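Local structure of diaminopimelate decarboxylase (Helicobacter pylori, 2QGH) at residues A[40-48]-A[72-82]. The protein catalyses the pyridoxal-5'-phosphate-dependent decarboxylation of meso-diaminopimelate to L-lysine, the last step of lysine biosynthesis in bacteria. Numbering follows the deposited sequence.
Sequences FDKIKQAFL and SILSLLAHLES
From Phe40 to Leu48 one helix runs beside the helix of residues 72-79 at 41° between their N-to-C directions, the axes 10.2 Å apart at closest approach, with Phe40 level with Ile73 and Lys44 with Leu77. The contact is mainly apolar, and no hydrogen bond crosses it. At one end the Phe40 ring lies alongside Leu76, the two side chains pointing opposite ways, its CD2 3.7 Å from Leu76 CD2, while CZ reaches the backbone of Ile73. That same Leu76 methyl and CD2 of Leu77 both lie 4.1 Å from Ile43 CG2. At the other end, chi1 of 175° swings the Phe47 ring away from its own backbone N and across to the Schellman motif that ends the helix, with Glu81 at positive phi. There Leu80 O meets the ring edge near its plane, 3.3 Å from Phe47 CE2. Lys44 runs roughly perpendicular to Leu80, its CG 3.9 Å from Leu80 CD1. Helix 71-79 follows the first strand of the pyridoxal-5'-phosphate-binding barrel, 59-64, whose Ile61 touches Phe47 and whose Tyr63 touches Ile73 and Leu77; Phe40 also packs on Ile405 of strand 402-406 in the mixed sheet, and Leu422 of the second subunit packs against Ser72.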
ATOM      1  N   PHE A  40      13.999 -20.857  -2.335  1.00 23.32           N
ATOM      2  CA  PHE A  40      14.781 -20.414  -3.472  1.00 22.62           C
ATOM      3  C   PHE A  40      14.847 -21.374  -4.666  1.00 25.75           C
ATOM      4  O   PHE A  40      14.947 -20.924  -5.816  1.00 25.02           O
ATOM      5  CB  PHE A  40      16.181 -20.021  -2.990  1.00 21.65           C
ATOM      6  CG  PHE A  40      16.307 -18.557  -2.607  1.00 21.57           C
ATOM      7  CD1 PHE A  40      15.190 -17.817  -2.226  1.00 20.40           C
ATOM      8  CD2 PHE A  40      17.549 -17.925  -2.606  1.00 22.90           C
ATOM      9  CE1 PHE A  40      15.306 -16.475  -1.850  1.00 17.02           C
ATOM     10  CE2 PHE A  40      17.674 -16.578  -2.227  1.00 19.42           C
ATOM     11  CZ  PHE A  40      16.546 -15.860  -1.850  1.00 18.59           C
ATOM     12  N   ASP A  41      14.779 -22.680  -4.410  1.00 26.52           N
ATOM     13  CA  ASP A  41      14.821 -23.661  -5.495  1.00 27.94           C
ATOM     14  C   ASP A  41      13.717 -23.404  -6.503  1.00 28.49           C
ATOM     15  O   ASP A  41      13.922 -23.521  -7.716  1.00 30.51           O
ATOM     16  CB  ASP A  41      14.661 -25.091  -4.968  1.00 30.83           C
ATOM     17  CG  ASP A  41      15.931 -25.633  -4.350  1.00 32.00           C
ATOM     18  OD1 ASP A  41      17.029 -25.174  -4.735  1.00 33.55           O
ATOM     19  OD2 ASP A  41      15.827 -26.535  -3.491  1.00 35.82           O
ATOM     20  N   LYS A  42      12.535 -23.074  -6.002  1.00 27.42           N
ATOM     21  CA  LYS A  42      11.412 -22.807  -6.875  1.00 27.23           C
ATOM     22  C   LYS A  42      11.674 -21.595  -7.761  1.00 26.83           C
ATOM     23  O   LYS A  42      11.155 -21.511  -8.873  1.00 26.84           O
ATOM     24  CB  LYS A  42      10.150 -22.603  -6.044  1.00 28.74           C
ATOM     25  CG  LYS A  42       9.743 -23.846  -5.269  1.00 29.83           C
ATOM     26  CD  LYS A  42       8.461 -23.604  -4.504  1.00 31.14           C
ATOM     27  CE  LYS A  42       8.081 -24.804  -3.674  1.00 32.47           C
ATOM     28  NZ  LYS A  42       6.760 -24.581  -3.022  1.00 34.31           N
ATOM     29  N   ILE A  43      12.483 -20.660  -7.269  1.00 26.73           N
ATOM     30  CA  ILE A  43      12.813 -19.459  -8.033  1.00 24.99           C
ATOM     31  C   ILE A  43      13.800 -19.828  -9.136  1.00 26.41           C
ATOM     32  O   ILE A  43      13.685 -19.361 -10.269  1.00 25.02           O
ATOM     33  CB  ILE A  43      13.450 -18.375  -7.136  1.00 22.18           C
ATOM     34  CG1 ILE A  43      12.445 -17.916  -6.080  1.00 22.28           C
ATOM     35  CG2 ILE A  43      13.898 -17.201  -7.982  1.00 21.69           C
ATOM     36  CD1 ILE A  43      12.990 -16.909  -5.091  1.00 20.44           C
ATOM     37  N   LYS A  44      14.765 -20.673  -8.784  1.00 27.13           N
ATOM     38  CA  LYS A  44      15.789 -21.137  -9.710  1.00 28.76           C
ATOM     39  C   LYS A  44      15.208 -22.044 -10.793  1.00 30.25           C
ATOM     40  O   LYS A  44      15.659 -22.022 -11.941  1.00 32.32           O
ATOM     41  CB  LYS A  44      16.875 -21.887  -8.934  1.00 30.04           C
ATOM     42  CG  LYS A  44      17.866 -22.663  -9.787  1.00 30.60           C
ATOM     43  CD  LYS A  44      18.887 -23.378  -8.904  1.00 32.45           C
ATOM     44  CE  LYS A  44      19.681 -24.436  -9.673  1.00 33.48           C
ATOM     45  NZ  LYS A  44      20.405 -23.866 -10.843  1.00 34.28           N
ATOM     46  N   GLN A  45      14.206 -22.837 -10.428  1.00 30.53           N
ATOM     47  CA  GLN A  45      13.580 -23.753 -11.375  1.00 29.71           C
ATOM     48  C   GLN A  45      12.625 -23.011 -12.310  1.00 29.50           C
ATOM     49  O   GLN A  45      12.581 -23.293 -13.507  1.00 30.25           O
ATOM     50  CB  GLN A  45      12.842 -24.865 -10.617  1.00 31.80           C
ATOM     51  CG  GLN A  45      12.257 -25.977 -11.492  1.00 34.85           C
ATOM     52  CD  GLN A  45      13.305 -26.680 -12.356  1.00 37.02           C
ATOM     53  OE1 GLN A  45      13.380 -26.468 -13.577  1.00 35.85           O
ATOM     54  NE2 GLN A  45      14.122 -27.518 -11.725  1.00 36.85           N
ATOM     55  N   ALA A  46      11.871 -22.058 -11.769  1.00 28.38           N
ATOM     56  CA  ALA A  46      10.929 -21.278 -12.569  1.00 26.38           C
ATOM     57  C   ALA A  46      11.689 -20.453 -13.599  1.00 26.64           C
ATOM     58  O   ALA A  46      11.231 -20.264 -14.725  1.00 26.18           O
ATOM     59  CB  ALA A  46      10.108 -20.359 -11.672  1.00 25.16           C
ATOM     60  N   PHE A  47      12.854 -19.952 -13.205  1.00 26.90           N
ATOM     61  CA  PHE A  47      13.660 -19.158 -14.119  1.00 27.08           C
ATOM     62  C   PHE A  47      14.241 -20.057 -15.202  1.00 27.13           C
ATOM     63  O   PHE A  47      14.220 -19.713 -16.381  1.00 27.47           O
ATOM     64  CB  PHE A  47      14.805 -18.465 -13.382  1.00 24.12           C
ATOM     65  CG  PHE A  47      15.733 -17.732 -14.296  1.00 23.47           C
ATOM     66  CD1 PHE A  47      15.334 -16.546 -14.902  1.00 21.17           C
ATOM     67  CD2 PHE A  47      16.984 -18.261 -14.606  1.00 23.83           C
ATOM     68  CE1 PHE A  47      16.163 -15.896 -15.809  1.00 23.99           C
ATOM     69  CE2 PHE A  47      17.825 -17.621 -15.513  1.00 24.99           C
ATOM     70  CZ  PHE A  47      17.415 -16.434 -16.118  1.00 24.69           C
ATOM     71  N   LEU A  48      14.768 -21.204 -14.787  1.00 27.24           N
ATOM     72  CA  LEU A  48      15.346 -22.166 -15.718  1.00 28.55           C
ATOM     73  C   LEU A  48      14.324 -22.671 -16.735  1.00 28.47           C
ATOM     74  O   LEU A  48      14.691 -23.095 -17.820  1.00 28.84           O
ATOM     75  CB  LEU A  48      15.941 -23.344 -14.946  1.00 28.46           C
ATOM     76  CG  LEU A  48      17.466 -23.387 -14.803  1.00 28.57           C
ATOM     77  CD1 LEU A  48      18.039 -21.984 -14.712  1.00 28.67           C
ATOM     78  CD2 LEU A  48      17.829 -24.217 -13.581  1.00 27.58           C
ATOM     79  N   SER A  72      18.913 -10.613  -2.258  1.00 17.42           N
ATOM     80  CA  SER A  72      19.316 -12.008  -2.273  1.00 18.64           C
ATOM     81  C   SER A  72      18.722 -12.771  -3.436  1.00 18.97           C
ATOM     82  O   SER A  72      19.431 -13.521  -4.110  1.00 20.01           O
ATOM     83  CB  SER A  72      18.939 -12.688  -0.957  1.00 18.56           C
ATOM     84  OG  SER A  72      19.808 -12.256   0.069  1.00 17.56           O
ATOM     85  N   ILE A  73      17.434 -12.588  -3.691  1.00 18.64           N
ATOM     86  CA  ILE A  73      16.839 -13.303  -4.805  1.00 20.59           C
ATOM     87  C   ILE A  73      17.398 -12.792  -6.138  1.00 21.21           C
ATOM     88  O   ILE A  73      17.631 -13.582  -7.054  1.00 20.51           O
ATOM     89  CB  ILE A  73      15.296 -13.208  -4.811  1.00 20.64           C
ATOM     90  CG1 ILE A  73      14.833 -12.476  -6.071  1.00 20.09           C
ATOM     91  CG2 ILE A  73      14.810 -12.570  -3.520  1.00 20.27           C
ATOM     92  CD1 ILE A  73      13.369 -12.548  -6.328  1.00 22.70           C
ATOM     93  N   LEU A  74      17.615 -11.482  -6.250  1.00 20.75           N
ATOM     94  CA  LEU A  74      18.158 -10.926  -7.482  1.00 19.91           C
ATOM     95  C   LEU A  74      19.554 -11.510  -7.727  1.00 21.68           C
ATOM     96  O   LEU A  74      19.955 -11.744  -8.869  1.00 19.97           O
ATOM     97  CB  LEU A  74      18.244  -9.395  -7.407  1.00 19.54           C
ATOM     98  CG  LEU A  74      16.939  -8.582  -7.388  1.00 18.31           C
ATOM     99  CD1 LEU A  74      17.265  -7.104  -7.335  1.00 16.65           C
ATOM    100  CD2 LEU A  74      16.118  -8.878  -8.623  1.00 15.38           C
ATOM    101  N   SER A  75      20.290 -11.747  -6.646  1.00 22.04           N
ATOM    102  CA  SER A  75      21.631 -12.307  -6.752  1.00 21.42           C
ATOM    103  C   SER A  75      21.557 -13.748  -7.255  1.00 21.84           C
ATOM    104  O   SER A  75      22.377 -14.183  -8.060  1.00 22.76           O
ATOM    105  CB  SER A  75      22.322 -12.268  -5.392  1.00 21.84           C
ATOM    106  OG  SER A  75      23.672 -12.672  -5.506  1.00 21.24           O
ATOM    107  N   LEU A  76      20.578 -14.491  -6.759  1.00 22.39           N
ATOM    108  CA  LEU A  76      20.383 -15.865  -7.187  1.00 22.35           C
ATOM    109  C   LEU A  76      20.082 -15.854  -8.686  1.00 22.38           C
ATOM    110  O   LEU A  76      20.616 -16.659  -9.451  1.00 23.92           O
ATOM    111  CB  LEU A  76      19.216 -16.499  -6.425  1.00 22.28           C
ATOM    112  CG  LEU A  76      18.596 -17.737  -7.089  1.00 25.90           C
ATOM    113  CD1 LEU A  76      19.652 -18.835  -7.251  1.00 26.86           C
ATOM    114  CD2 LEU A  76      17.434 -18.237  -6.255  1.00 24.98           C
ATOM    115  N   LEU A  77      19.230 -14.932  -9.115  1.00 21.15           N
ATOM    116  CA  LEU A  77      18.894 -14.864 -10.528  1.00 19.61           C
ATOM    117  C   LEU A  77      20.099 -14.450 -11.352  1.00 20.58           C
ATOM    118  O   LEU A  77      20.269 -14.907 -12.477  1.00 22.32           O
ATOM    119  CB  LEU A  77      17.735 -13.900 -10.745  1.00 18.51           C
ATOM    120  CG  LEU A  77      16.393 -14.438 -10.236  1.00 17.05           C
ATOM    121  CD1 LEU A  77      15.385 -13.305 -10.115  1.00 15.58           C
ATOM    122  CD2 LEU A  77      15.888 -15.522 -11.182  1.00 14.85           C
ATOM    123  N   ALA A  78      20.952 -13.603 -10.787  1.00 20.87           N
ATOM    124  CA  ALA A  78      22.139 -13.144 -11.497  1.00 21.92           C
ATOM    125  C   ALA A  78      23.117 -14.289 -11.761  1.00 24.33           C
ATOM    126  O   ALA A  78      23.752 -14.344 -12.813  1.00 24.15           O
ATOM    127  CB  ALA A  78      22.829 -12.050 -10.700  1.00 20.86           C
ATOM    128  N   HIS A  79      23.237 -15.199 -10.799  1.00 26.33           N
ATOM    129  CA  HIS A  79      24.146 -16.329 -10.938  1.00 27.12           C
ATOM    130  C   HIS A  79      23.672 -17.229 -12.071  1.00 26.84           C
ATOM    131  O   HIS A  79      24.445 -18.020 -12.615  1.00 28.42           O
ATOM    132  CB  HIS A  79      24.223 -17.113  -9.623  1.00 30.13           C
ATOM    133  CG  HIS A  79      25.221 -18.232  -9.645  1.00 33.86           C
ATOM    134  ND1 HIS A  79      24.866 -19.545  -9.875  1.00 35.61           N
ATOM    135  CD2 HIS A  79      26.569 -18.227  -9.507  1.00 34.44           C
ATOM    136  CE1 HIS A  79      25.951 -20.299  -9.879  1.00 35.37           C
ATOM    137  NE2 HIS A  79      26.998 -19.523  -9.658  1.00 35.31           N
ATOM    138  N   LEU A  80      22.399 -17.090 -12.423  1.00 24.52           N
ATOM    139  CA  LEU A  80      21.794 -17.864 -13.494  1.00 21.66           C
ATOM    140  C   LEU A  80      21.824 -17.023 -14.760  1.00 22.50           C
ATOM    141  O   LEU A  80      21.152 -17.328 -15.743  1.00 22.40           O
ATOM    142  CB  LEU A  80      20.351 -18.221 -13.135  1.00 19.97           C
ATOM    143  CG  LEU A  80      20.179 -19.019 -11.834  1.00 19.52           C
ATOM    144  CD1 LEU A  80      18.711 -19.277 -11.571  1.00 18.56           C
ATOM    145  CD2 LEU A  80      20.926 -20.331 -11.931  1.00 17.10           C
ATOM    146  N   GLU A  81      22.617 -15.958 -14.715  1.00 22.82           N
ATOM    147  CA  GLU A  81      22.781 -15.034 -15.833  1.00 24.29           C
ATOM    148  C   GLU A  81      21.476 -14.416 -16.284  1.00 22.64           C
ATOM    149  O   GLU A  81      21.252 -14.201 -17.472  1.00 23.51           O
ATOM    150  CB  GLU A  81      23.453 -15.729 -17.019  1.00 27.61           C
ATOM    151  CG  GLU A  81      24.896 -16.123 -16.774  1.00 30.05           C
ATOM    152  CD  GLU A  81      25.631 -16.381 -18.070  1.00 35.13           C
ATOM    153  OE1 GLU A  81      25.136 -17.207 -18.875  1.00 36.18           O
ATOM    154  OE2 GLU A  81      26.697 -15.756 -18.287  1.00 36.41           O
ATOM    155  N   SER A  82      20.619 -14.118 -15.322  1.00 21.56           N
ATOM    156  CA  SER A  82      19.333 -13.519 -15.617  1.00 20.18           C
ATOM    157  C   SER A  82      19.462 -12.048 -15.974  1.00 18.31           C
ATOM    158  O   SER A  82      20.464 -11.405 -15.661  1.00 17.60           O
ATOM    159  CB  SER A  82      18.401 -13.652 -14.419  1.00 18.85           C
ATOM    160  OG  SER A  82      17.212 -12.925 -14.645  1.00 20.34           O
TER